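Local atomic coordinates of fibronectin type III domain-containing protein (Simiduia agarivorans, PDB entry 6P2K), a protein that probably hydrolyses the beta-1,4-glucan backbone of xyloglucan as a family 74 glycoside hydrolase, this chain being its beta-propeller enzyme part without the rest of the longer protein. Residues 207-212 / 228-233; 236-241 / 262-267; 630-635 / 650-655. All coordinates share one frame; numbering follows the deposited sequence.

The three interactions follow one another along the chain. Interactions 1 and 2 are neighbours, their centres 9 Å apart, and share the blade of strands 210-216, 222-228, 241-246 and 253-254. Interaction 1 lies where the start of its first strand meets the end of its second and the following loop. Interaction 2 ties that loop to the start of strand 265-270 in the next blade. They touch through A228 and F240, E229 and N237, K212 and Y267. Interaction 3 pairs the middle strands of blade 618-664, about 53 Å from interaction 1, centre to centre. Interactions 1 and 2 link one blade to the next through a shared loop; interaction 3 builds a blade beyond the chain's centre.

Interaction 1. Residues 207-212 / 228-233; sequences VRPWNK and AEAKPD
W210 and A228 form a hydrogen-bonded antiparallel pair at one end of a four-stranded propeller blade, where its strands 210-216 and 222-228 meet. A228 N gives a short bond of 2.6 Å to W210 O, and W210 N returns a longer one of 3.2 Å to A228 O, in the plane of that carbonyl. R208 CB also touches A228 O, at 3.3 Å, and E229 CA points its hydrogen at V207 O, 3.5 Å from carbon to oxygen. Past this pair the chain runs across the indole. A230, the centre of an inverse gamma turn, sets its CA over the ring, and its CB lies 3.6 Å from the centroid of the five-membered ring, a CH-pi contact over the face. P209 CD meets the same methyl, A230 CB, at 3.9 Å. Further along the strand, K212 CE rests 3.8 Å from A228 CB, while K212 NZ is anchored by Y167 OH and N184 OD1. R208 NH2 stays 4.4 Å from E229 OE2; no N-H points at it, so any attraction is probably purely electrostatic. Outside the contact, Y227 O and N239 O fix R208 NH1. K231 NZ forms a salt bridge with E229 OE1 and also bonds Y236 O.

Interaction 2. Residues 236-241 / 262-267; sequences YNTNFL and NRRYWY
T238 and N262 meet through a hydrogen bond from T238 OG1 to N262 OD1; its length of 2.5 Å is unusually short and therefore doubtful. The hydroxyl is placed by a chi1 of 73°, between the backbone N and the carbonyl carbon, and this leaves T238 CG2 beside the backbone N, turned to another partner. That methyl lies over one face of the R264 guanidinium, 3.4 Å from NH2. R264 reaches this spot with its chain extended from CG to NE; NE gives a weak bond to N237 O, bent to 127°, while NH2 is held more firmly by L234 O. F240 enters from the other segment with its ring plane 78° from that of the guanidinium. R264 CA sits over the ring face, 3.8 Å from the centroid, as a CH-pi contact, and Y265 O lies at the ring edge, in plane, 3.1 Å from F240 CD2. R263 O accepts F240 N at 3.0 Å, the donor standing above the carbonyl plane, and also takes a weak bond from Y265 N that closes the inverse gamma turn at R264. Two waters bridge the polar edge: water 1 accepts from R263 N and lies near F240 O and N239 OD1, and water 2 links N262 N to N239 OD1. The loop is thus fastened to the next blade by one backbone bond, side-chain bonds, a CH-pi contact and water bridges, and the buried guanidinium is probably stabilised by carbonyl oxygens, chiefly L234 O, with N237 O a weak acceptor.

Interaction 3. Residues 630-635 / 650-655; sequences YLMSFA and ILLSTD
L631 pairs with S653 and S633 with L651 through two backbone hydrogen bonds each, joining strands 630-634 and 650-653 in an antiparallel sheet whose segment axes approach to 4.8 Å at 161°. M632 faces L652 between these pairs and F634 faces I650 beyond S633/L651, both non-hydrogen-bonded, with CA-H...O contacts from M632 CA to L651 O and from I650 CA to S633 O. On the face that carries M632, F634, I650 and L652, the side chains mesh obliquely. I650 CD1 touches F634 CD1 at 3.6 Å, and I650 CG2 meets M632 CG at 3.7 Å. M632 CG is anti to the backbone N (chi1 -175°), and a bend at chi2 (-93°) brings SD within 3.9 Å of I650 CG2. L652 spreads its two methyls between neighbours: CD1 lies 3.8 Å from M632 CB, and CD2 lies 4.0 Å from Y630 CD1. Y630 runs side by side with T654, whose CG2 approaches Y630 CE1 at 3.8 Å. I703 and M705 of strand 702-709, in the adjacent blade, pack against M632, F634 and I650, so this face is buried between two blades. On the other face, W660 packs against L631 and S653. Where strand 650-653 ends, S653 OG donates to D655 OD1 over 2.8 Å and also bonds G657 N, while D655 OD2 takes a bond from N659 ND2. This Ser-x-Asp-x-Gly-x-x-Trp turn, running from S653 to W660, is an Asp box, the hairpin motif found between the third and fourth strands of beta-propeller blades in many glycoside hydrolases.

Interaction 1. Residues 207-212 / 228-233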
loop_
_atom_site.group_PDB
_atom_site.type_symbol
_atom_site.label_atom_id
_atom_site.label_comp_id
_atom_site.label_asym_id
_atom_site.label_seq_id
_atom_site.Cartn_x
_atom_site.Cartn_y
_atom_site.Cartn_z
ATOM N N VAL B 207 14.664 -66.019 0.232
ATOM C CA VAL B 207 14.940 -64.591 0.242
ATOM C C VAL B 207 13.968 -63.823 1.134
ATOM O O VAL B 207 14.372 -62.871 1.804
ATOM C CB VAL B 207 14.958 -64.014 -1.194
ATOM C CG1 VAL B 207 13.566 -63.629 -1.674
ATOM C CG2 VAL B 207 15.893 -62.816 -1.271
ATOM N N ARG B 208 12.692 -64.220 1.180
ATOM C CA ARG B 208 11.664 -63.466 1.903
ATOM C C ARG B 208 10.786 -64.414 2.713
ATOM O O ARG B 208 9.633 -64.684 2.352
ATOM C CB ARG B 208 10.829 -62.607 0.946
ATOM C CG ARG B 208 10.305 -63.310 -0.297
ATOM C CD ARG B 208 9.677 -62.314 -1.272
ATOM N NE ARG B 208 10.666 -61.412 -1.857
ATOM C CZ ARG B 208 10.745 -60.112 -1.591
ATOM N NH1 ARG B 208 9.891 -59.550 -0.747
ATOM N NH2 ARG B 208 11.679 -59.373 -2.171
ATOM N N PRO B 209 11.294 -64.914 3.842
ATOM C CA PRO B 209 10.514 -65.883 4.627
ATOM C C PRO B 209 9.381 -65.255 5.419
ATOM O O PRO B 209 8.407 -65.952 5.732
ATOM C CB PRO B 209 11.561 -66.506 5.566
ATOM C CG PRO B 209 12.897 -65.890 5.174
ATOM C CD PRO B 209 12.585 -64.615 4.476
ATOM N N TRP B 210 9.469 -63.971 5.748
ATOM C CA TRP B 210 8.544 -63.361 6.695
ATOM C C TRP B 210 7.267 -62.912 5.997
ATOM O O TRP B 210 7.313 -62.162 5.018
ATOM C CB TRP B 210 9.205 -62.172 7.388
ATOM C CG TRP B 210 10.337 -62.562 8.280
ATOM C CD1 TRP B 210 10.895 -63.801 8.403
ATOM C CD2 TRP B 210 11.059 -61.707 9.172
ATOM N NE1 TRP B 210 11.914 -63.774 9.322
ATOM C CE2 TRP B 210 12.037 -62.499 9.809
ATOM C CE3 TRP B 210 10.974 -60.349 9.498
ATOM C CZ2 TRP B 210 12.924 -61.980 10.748
ATOM C CZ3 TRP B 210 11.855 -59.835 10.434
ATOM C CH2 TRP B 210 12.817 -60.650 11.048
ATOM N N ASN B 211 6.129 -63.371 6.507
ATOM C CA ASN B 211 4.836 -62.902 6.034
ATOM C C ASN B 211 4.406 -61.678 6.832
ATOM O O ASN B 211 4.530 -61.648 8.061
ATOM C CB ASN B 211 3.774 -63.993 6.153
ATOM C CG ASN B 211 2.378 -63.466 5.897
ATOM O OD1 ASN B 211 1.597 -63.259 6.826
ATOM N ND2 ASN B 211 2.063 -63.226 4.632
ATOM N N LYS B 212 3.901 -60.671 6.125
ATOM C CA LYS B 212 3.455 -59.423 6.736
ATOM C C LYS B 212 1.937 -59.294 6.686
ATOM O O LYS B 212 1.393 -58.228 6.395
ATOM C CB LYS B 212 4.118 -58.225 6.061
ATOM C CG LYS B 212 5.633 -58.228 6.167
ATOM C CD LYS B 212 6.080 -58.227 7.624
ATOM C CE LYS B 212 7.597 -58.185 7.743
ATOM N NZ LYS B 212 8.038 -57.978 9.151
ATOM N N ALA B 228 8.195 -60.641 3.046
ATOM C CA ALA B 228 9.277 -59.682 3.181
ATOM C C ALA B 228 10.578 -60.399 3.504
ATOM O O ALA B 228 10.577 -61.497 4.068
ATOM C CB ALA B 228 8.980 -58.661 4.281
ATOM N N GLU B 229 11.686 -59.759 3.144
ATOM C CA GLU B 229 12.991 -60.240 3.568
ATOM C C GLU B 229 13.046 -60.299 5.090
ATOM O O GLU B 229 12.328 -59.577 5.789
ATOM C CB GLU B 229 14.097 -59.329 3.030
ATOM C CG GLU B 229 14.073 -59.114 1.520
ATOM C CD GLU B 229 15.394 -58.595 0.970
ATOM O OE1 GLU B 229 16.411 -58.669 1.697
ATOM O OE2 GLU B 229 15.413 -58.107 -0.184
ATOM N N ALA B 230 13.898 -61.179 5.607
ATOM C CA ALA B 230 14.023 -61.373 7.051
ATOM C C ALA B 230 15.032 -60.386 7.642
ATOM O O ALA B 230 16.052 -60.756 8.221
ATOM C CB ALA B 230 14.410 -62.815 7.356
ATOM N N LYS B 231 14.726 -59.098 7.477
ATOM C CA LYS B 231 15.574 -58.031 7.987
ATOM C C LYS B 231 14.876 -57.301 9.119
ATOM O O LYS B 231 13.704 -56.927 8.978
ATOM C CB LYS B 231 15.933 -57.037 6.879
ATOM C CG LYS B 231 16.818 -57.614 5.806
ATOM C CD LYS B 231 16.451 -57.083 4.440
ATOM C CE LYS B 231 17.681 -56.601 3.700
ATOM N NZ LYS B 231 17.359 -55.504 2.752
ATOM N N PRO B 232 15.563 -57.057 10.236
ATOM C CA PRO B 232 14.882 -56.510 11.418
ATOM C C PRO B 232 14.459 -55.059 11.245
ATOM O O PRO B 232 13.296 -54.713 11.480
ATOM C CB PRO B 232 15.934 -56.649 12.530
ATOM C CG PRO B 232 17.070 -57.457 11.936
ATOM C CD PRO B 232 17.005 -57.235 10.464
ATOM N N ASP B 233 15.398 -54.207 10.838
ATOM C CA ASP B 233 15.146 -52.775 10.743
ATOM C C ASP B 233 14.295 -52.476 9.513
ATOM O O ASP B 233 14.706 -52.754 8.380
ATOM C CB ASP B 233 16.465 -52.007 10.691
ATOM C CG ASP B 233 16.303 -50.542 11.055
ATOM O OD1 ASP B 233 15.189 -49.999 10.883
ATOM O OD2 ASP B 233 17.289 -49.933 11.521
#

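Interaction 2. Residues 236-241 / 262-267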
loop_
_atom_site.group_PDB
_atom_site.type_symbol
_atom_site.label_atom_id
_atom_site.label_comp_id
_atom_site.label_asym_id
_atom_site.label_seq_id
_atom_site.Cartn_x
_atom_site.Cartn_y
_atom_site.Cartn_z
ATOM N N TYR B 236 15.492 -50.306 6.261
ATOM C CA TYR B 236 16.263 -50.882 5.164
ATOM C C TYR B 236 15.614 -52.149 4.621
ATOM O O TYR B 236 16.270 -52.939 3.939
ATOM C CB TYR B 236 17.700 -51.143 5.617
ATOM C CG TYR B 236 18.287 -49.948 6.329
ATOM C CD1 TYR B 236 18.654 -48.809 5.623
ATOM C CD2 TYR B 236 18.439 -49.942 7.709
ATOM C CE1 TYR B 236 19.173 -47.707 6.269
ATOM C CE2 TYR B 236 18.958 -48.844 8.364
ATOM C CZ TYR B 236 19.324 -47.729 7.640
ATOM O OH TYR B 236 19.842 -46.632 8.287
ATOM N N ASN B 237 14.333 -52.350 4.919
ATOM C CA ASN B 237 13.529 -53.440 4.367
ATOM C C ASN B 237 12.309 -52.773 3.737
ATOM O O ASN B 237 11.329 -52.479 4.427
ATOM C CB ASN B 237 13.140 -54.445 5.450
ATOM C CG ASN B 237 12.614 -55.747 4.880
ATOM O OD1 ASN B 237 12.533 -55.921 3.666
ATOM N ND2 ASN B 237 12.256 -56.672 5.761
ATOM N N THR B 238 12.378 -52.522 2.428
ATOM C CA THR B 238 11.423 -51.659 1.754
ATOM C C THR B 238 10.595 -52.347 0.678
ATOM O O THR B 238 9.645 -51.735 0.175
ATOM C CB THR B 238 12.153 -50.467 1.114
ATOM O OG1 THR B 238 12.874 -50.913 -0.042
ATOM C CG2 THR B 238 13.134 -49.854 2.101
ATOM N N ASN B 239 10.914 -53.585 0.311
ATOM C CA ASN B 239 10.315 -54.250 -0.844
ATOM C C ASN B 239 9.530 -55.473 -0.371
ATOM O O ASN B 239 10.061 -56.584 -0.321
ATOM C CB ASN B 239 11.401 -54.634 -1.859
ATOM C CG ASN B 239 10.829 -55.143 -3.169
ATOM O OD1 ASN B 239 9.730 -54.765 -3.572
ATOM N ND2 ASN B 239 11.581 -56.004 -3.846
ATOM N N PHE B 240 8.261 -55.263 -0.027
ATOM C CA PHE B 240 7.355 -56.355 0.307
ATOM C C PHE B 240 6.585 -56.738 -0.949
ATOM O O PHE B 240 6.057 -55.865 -1.647
ATOM C CB PHE B 240 6.373 -55.961 1.414
ATOM C CG PHE B 240 7.015 -55.615 2.739
ATOM C CD1 PHE B 240 8.393 -55.549 2.889
ATOM C CD2 PHE B 240 6.218 -55.356 3.844
ATOM C CE1 PHE B 240 8.960 -55.226 4.112
ATOM C CE2 PHE B 240 6.776 -55.033 5.066
ATOM C CZ PHE B 240 8.149 -54.971 5.202
ATOM N N LEU B 241 6.512 -58.034 -1.237
ATOM C CA LEU B 241 5.870 -58.510 -2.452
ATOM C C LEU B 241 4.570 -59.235 -2.127
ATOM O O LEU B 241 4.443 -59.888 -1.089
ATOM C CB LEU B 241 6.806 -59.424 -3.247
ATOM C CG LEU B 241 7.957 -58.657 -3.902
ATOM C CD1 LEU B 241 8.866 -59.582 -4.691
ATOM C CD2 LEU B 241 7.409 -57.543 -4.788
ATOM N N ASN B 262 8.618 -51.500 -4.858
ATOM C CA ASN B 262 9.431 -51.217 -3.674
ATOM C C ASN B 262 8.614 -50.529 -2.576
ATOM O O ASN B 262 8.943 -49.436 -2.114
ATOM C CB ASN B 262 10.655 -50.378 -4.063
ATOM C CG ASN B 262 11.716 -50.351 -2.980
ATOM O OD1 ASN B 262 11.964 -51.355 -2.308
ATOM N ND2 ASN B 262 12.353 -49.197 -2.809
ATOM N N ARG B 263 7.539 -51.194 -2.156
ATOM C CA ARG B 263 6.674 -50.683 -1.102
ATOM C C ARG B 263 6.444 -51.756 -0.048
ATOM O O ARG B 263 6.448 -52.954 -0.343
ATOM C CB ARG B 263 5.326 -50.202 -1.659
ATOM C CG ARG B 263 5.443 -49.164 -2.761
ATOM C CD ARG B 263 6.170 -47.920 -2.276
ATOM N NE ARG B 263 5.731 -46.722 -2.986
ATOM C CZ ARG B 263 5.989 -45.479 -2.587
ATOM N NH1 ARG B 263 6.691 -45.265 -1.481
ATOM N NH2 ARG B 263 5.545 -44.449 -3.297
ATOM N N ARG B 264 6.228 -51.308 1.190
ATOM C CA ARG B 264 6.088 -52.209 2.335
ATOM C C ARG B 264 4.630 -52.640 2.515
ATOM O O ARG B 264 4.007 -52.415 3.552
ATOM C CB ARG B 264 6.616 -51.536 3.596
ATOM C CG ARG B 264 8.059 -51.075 3.520
ATOM C CD ARG B 264 8.284 -49.935 4.493
ATOM N NE ARG B 264 9.683 -49.772 4.872
ATOM C CZ ARG B 264 10.407 -48.695 4.583
ATOM N NH1 ARG B 264 9.864 -47.696 3.903
ATOM N NH2 ARG B 264 11.673 -48.618 4.967
ATOM N N TYR B 265 4.094 -53.277 1.475
ATOM C CA TYR B 265 2.705 -53.719 1.500
ATOM C C TYR B 265 2.481 -54.719 2.626
ATOM O O TYR B 265 3.289 -55.625 2.841
ATOM C CB TYR B 265 2.328 -54.349 0.159
ATOM C CG TYR B 265 2.406 -53.397 -1.011
ATOM C CD1 TYR B 265 1.548 -52.308 -1.103
ATOM C CD2 TYR B 265 3.333 -53.591 -2.028
ATOM C CE1 TYR B 265 1.612 -51.435 -2.173
ATOM C CE2 TYR B 265 3.402 -52.720 -3.107
ATOM C CZ TYR B 265 2.540 -51.645 -3.171
ATOM O OH TYR B 265 2.600 -50.771 -4.234
ATOM N N TRP B 266 1.377 -54.553 3.350
ATOM C CA TRP B 266 1.105 -55.419 4.488
ATOM C C TRP B 266 -0.389 -55.422 4.784
ATOM O O TRP B 266 -1.152 -54.602 4.266
ATOM C CB TRP B 266 1.935 -54.994 5.709
ATOM C CG TRP B 266 1.446 -53.786 6.485
ATOM C CD1 TRP B 266 0.523 -52.852 6.092
ATOM C CD2 TRP B 266 1.884 -53.385 7.789
ATOM N NE1 TRP B 266 0.353 -51.910 7.078
ATOM C CE2 TRP B 266 1.177 -52.215 8.130
ATOM C CE3 TRP B 266 2.801 -53.910 8.707
ATOM C CZ2 TRP B 266 1.361 -51.560 9.346
ATOM C CZ3 TRP B 266 2.979 -53.260 9.913
ATOM C CH2 TRP B 266 2.264 -52.096 10.220
ATOM N N TYR B 267 -0.791 -56.361 5.637
ATOM C CA TYR B 267 -2.165 -56.484 6.111
ATOM C C TYR B 267 -3.209 -56.504 4.987
ATOM O O TYR B 267 -4.137 -55.694 4.988
ATOM C CB TYR B 267 -2.485 -55.363 7.091
ATOM C CG TYR B 267 -1.905 -55.534 8.474
ATOM C CD1 TYR B 267 -0.563 -55.293 8.717
ATOM C CD2 TYR B 267 -2.707 -55.912 9.543
ATOM C CE1 TYR B 267 -0.027 -55.434 9.983
ATOM C CE2 TYR B 267 -2.180 -56.056 10.814
ATOM C CZ TYR B 267 -0.839 -55.816 11.028
ATOM O OH TYR B 267 -0.311 -55.955 12.291
HETATM O O HOH W 1 7.012 -53.969 -3.390
HETATM O O HOH W 2 8.745 -54.198 -6.474
#

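Interaction 3. Residues 630-635 / 650-655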
loop_
_atom_site.group_PDB
_atom_site.type_symbol
_atom_site.label_atom_id
_atom_site.label_comp_id
_atom_site.label_asym_id
_atom_site.label_seq_id
_atom_site.Cartn_x
_atom_site.Cartn_y
_atom_site.Cartn_z
ATOM N N TYR B 630 10.971 -16.682 44.696
ATOM C CA TYR B 630 10.998 -18.128 44.842
ATOM C C TYR B 630 11.782 -18.751 43.696
ATOM O O TYR B 630 11.652 -18.332 42.542
ATOM C CB TYR B 630 9.575 -18.692 44.874
ATOM C CG TYR B 630 8.802 -18.309 46.117
ATOM C CD1 TYR B 630 8.940 -19.035 47.293
ATOM C CD2 TYR B 630 7.945 -17.217 46.116
ATOM C CE1 TYR B 630 8.241 -18.688 48.435
ATOM C CE2 TYR B 630 7.242 -16.861 47.252
ATOM C CZ TYR B 630 7.394 -17.602 48.410
ATOM O OH TYR B 630 6.701 -17.256 49.546
ATOM N N LEU B 631 12.603 -19.747 44.023
ATOM C CA LEU B 631 13.348 -20.519 43.036
ATOM C C LEU B 631 13.059 -21.989 43.288
ATOM O O LEU B 631 13.416 -22.520 44.345
ATOM C CB LEU B 631 14.850 -20.232 43.125
ATOM C CG LEU B 631 15.743 -20.793 42.017
ATOM C CD1 LEU B 631 15.466 -20.095 40.689
ATOM C CD2 LEU B 631 17.210 -20.656 42.397
ATOM N N MET B 632 12.412 -22.642 42.324
ATOM C CA MET B 632 11.876 -23.985 42.500
ATOM C C MET B 632 12.471 -24.919 41.457
ATOM O O MET B 632 12.467 -24.610 40.259
ATOM C CB MET B 632 10.349 -23.966 42.401
ATOM C CG MET B 632 9.675 -25.292 42.688
ATOM S SD MET B 632 9.367 -26.269 41.199
ATOM C CE MET B 632 8.071 -25.301 40.426
ATOM N N SER B 633 12.971 -26.062 41.916
ATOM C CA SER B 633 13.598 -27.057 41.058
ATOM C C SER B 633 12.823 -28.364 41.105
ATOM O O SER B 633 12.441 -28.833 42.182
ATOM C CB SER B 633 15.051 -27.303 41.490
ATOM O OG SER B 633 15.554 -28.525 40.967
ATOM N N PHE B 634 12.609 -28.953 39.933
ATOM C CA PHE B 634 12.042 -30.292 39.800
ATOM C C PHE B 634 13.109 -31.152 39.140
ATOM O O PHE B 634 13.384 -30.997 37.946
ATOM C CB PHE B 634 10.751 -30.276 38.985
ATOM C CG PHE B 634 10.191 -31.646 38.699
ATOM C CD1 PHE B 634 10.035 -32.577 39.715
ATOM C CD2 PHE B 634 9.811 -31.996 37.410
ATOM C CE1 PHE B 634 9.515 -33.832 39.451
ATOM C CE2 PHE B 634 9.289 -33.248 37.138
ATOM C CZ PHE B 634 9.140 -34.169 38.159
ATOM N N ALA B 635 13.716 -32.039 39.920
ATOM C CA ALA B 635 14.888 -32.780 39.479
ATOM C C ALA B 635 15.170 -33.864 40.507
ATOM O O ALA B 635 14.521 -33.938 41.553
ATOM C CB ALA B 635 16.104 -31.859 39.317
ATOM N N ILE B 650 10.719 -31.922 44.573
ATOM C CA ILE B 650 10.562 -30.478 44.446
ATOM C C ILE B 650 11.370 -29.821 45.555
ATOM O O ILE B 650 11.109 -30.048 46.743
ATOM C CB ILE B 650 9.087 -30.050 44.513
ATOM C CG1 ILE B 650 8.268 -30.722 43.407
ATOM C CG2 ILE B 650 8.981 -28.537 44.381
ATOM C CD1 ILE B 650 8.578 -30.209 42.022
ATOM N N LEU B 651 12.360 -29.023 45.170
ATOM C CA LEU B 651 13.177 -28.269 46.110
ATOM C C LEU B 651 12.884 -26.787 45.945
ATOM O O LEU B 651 12.675 -26.308 44.825
ATOM C CB LEU B 651 14.672 -28.538 45.898
ATOM C CG LEU B 651 15.138 -29.996 45.919
ATOM C CD1 LEU B 651 16.649 -30.080 46.050
ATOM C CD2 LEU B 651 14.472 -30.757 47.045
ATOM N N LEU B 652 12.868 -26.066 47.060
ATOM C CA LEU B 652 12.520 -24.653 47.067
ATOM C C LEU B 652 13.632 -23.849 47.722
ATOM O O LEU B 652 14.249 -24.298 48.695
ATOM C CB LEU B 652 11.197 -24.407 47.802
ATOM C CG LEU B 652 10.479 -23.093 47.490
ATOM C CD1 LEU B 652 10.066 -23.044 46.029
ATOM C CD2 LEU B 652 9.272 -22.911 48.399
ATOM N N SER B 653 13.879 -22.657 47.181
ATOM C CA SER B 653 14.831 -21.719 47.752
ATOM C C SER B 653 14.242 -20.320 47.675
ATOM O O SER B 653 13.634 -19.952 46.664
ATOM C CB SER B 653 16.178 -21.751 47.014
ATOM O OG SER B 653 16.917 -20.563 47.265
ATOM N N THR B 654 14.426 -19.543 48.742
ATOM C CA THR B 654 14.009 -18.147 48.762
ATOM C C THR B 654 15.190 -17.187 48.792
ATOM O O THR B 654 15.001 -15.994 49.049
ATOM C CB THR B 654 13.091 -17.878 49.955
ATOM O OG1 THR B 654 13.758 -18.249 51.171
ATOM C CG2 THR B 654 11.800 -18.674 49.826
ATOM N N ASP B 655 16.403 -17.669 48.528
ATOM C CA ASP B 655 17.591 -16.820 48.478
ATOM C C ASP B 655 18.415 -17.131 47.234
ATOM O O ASP B 655 19.637 -17.283 47.285
ATOM C CB ASP B 655 18.429 -16.957 49.752
ATOM C CG ASP B 655 18.833 -18.393 50.052
ATOM O OD1 ASP B 655 18.489 -19.302 49.267
ATOM O OD2 ASP B 655 19.500 -18.610 51.086
#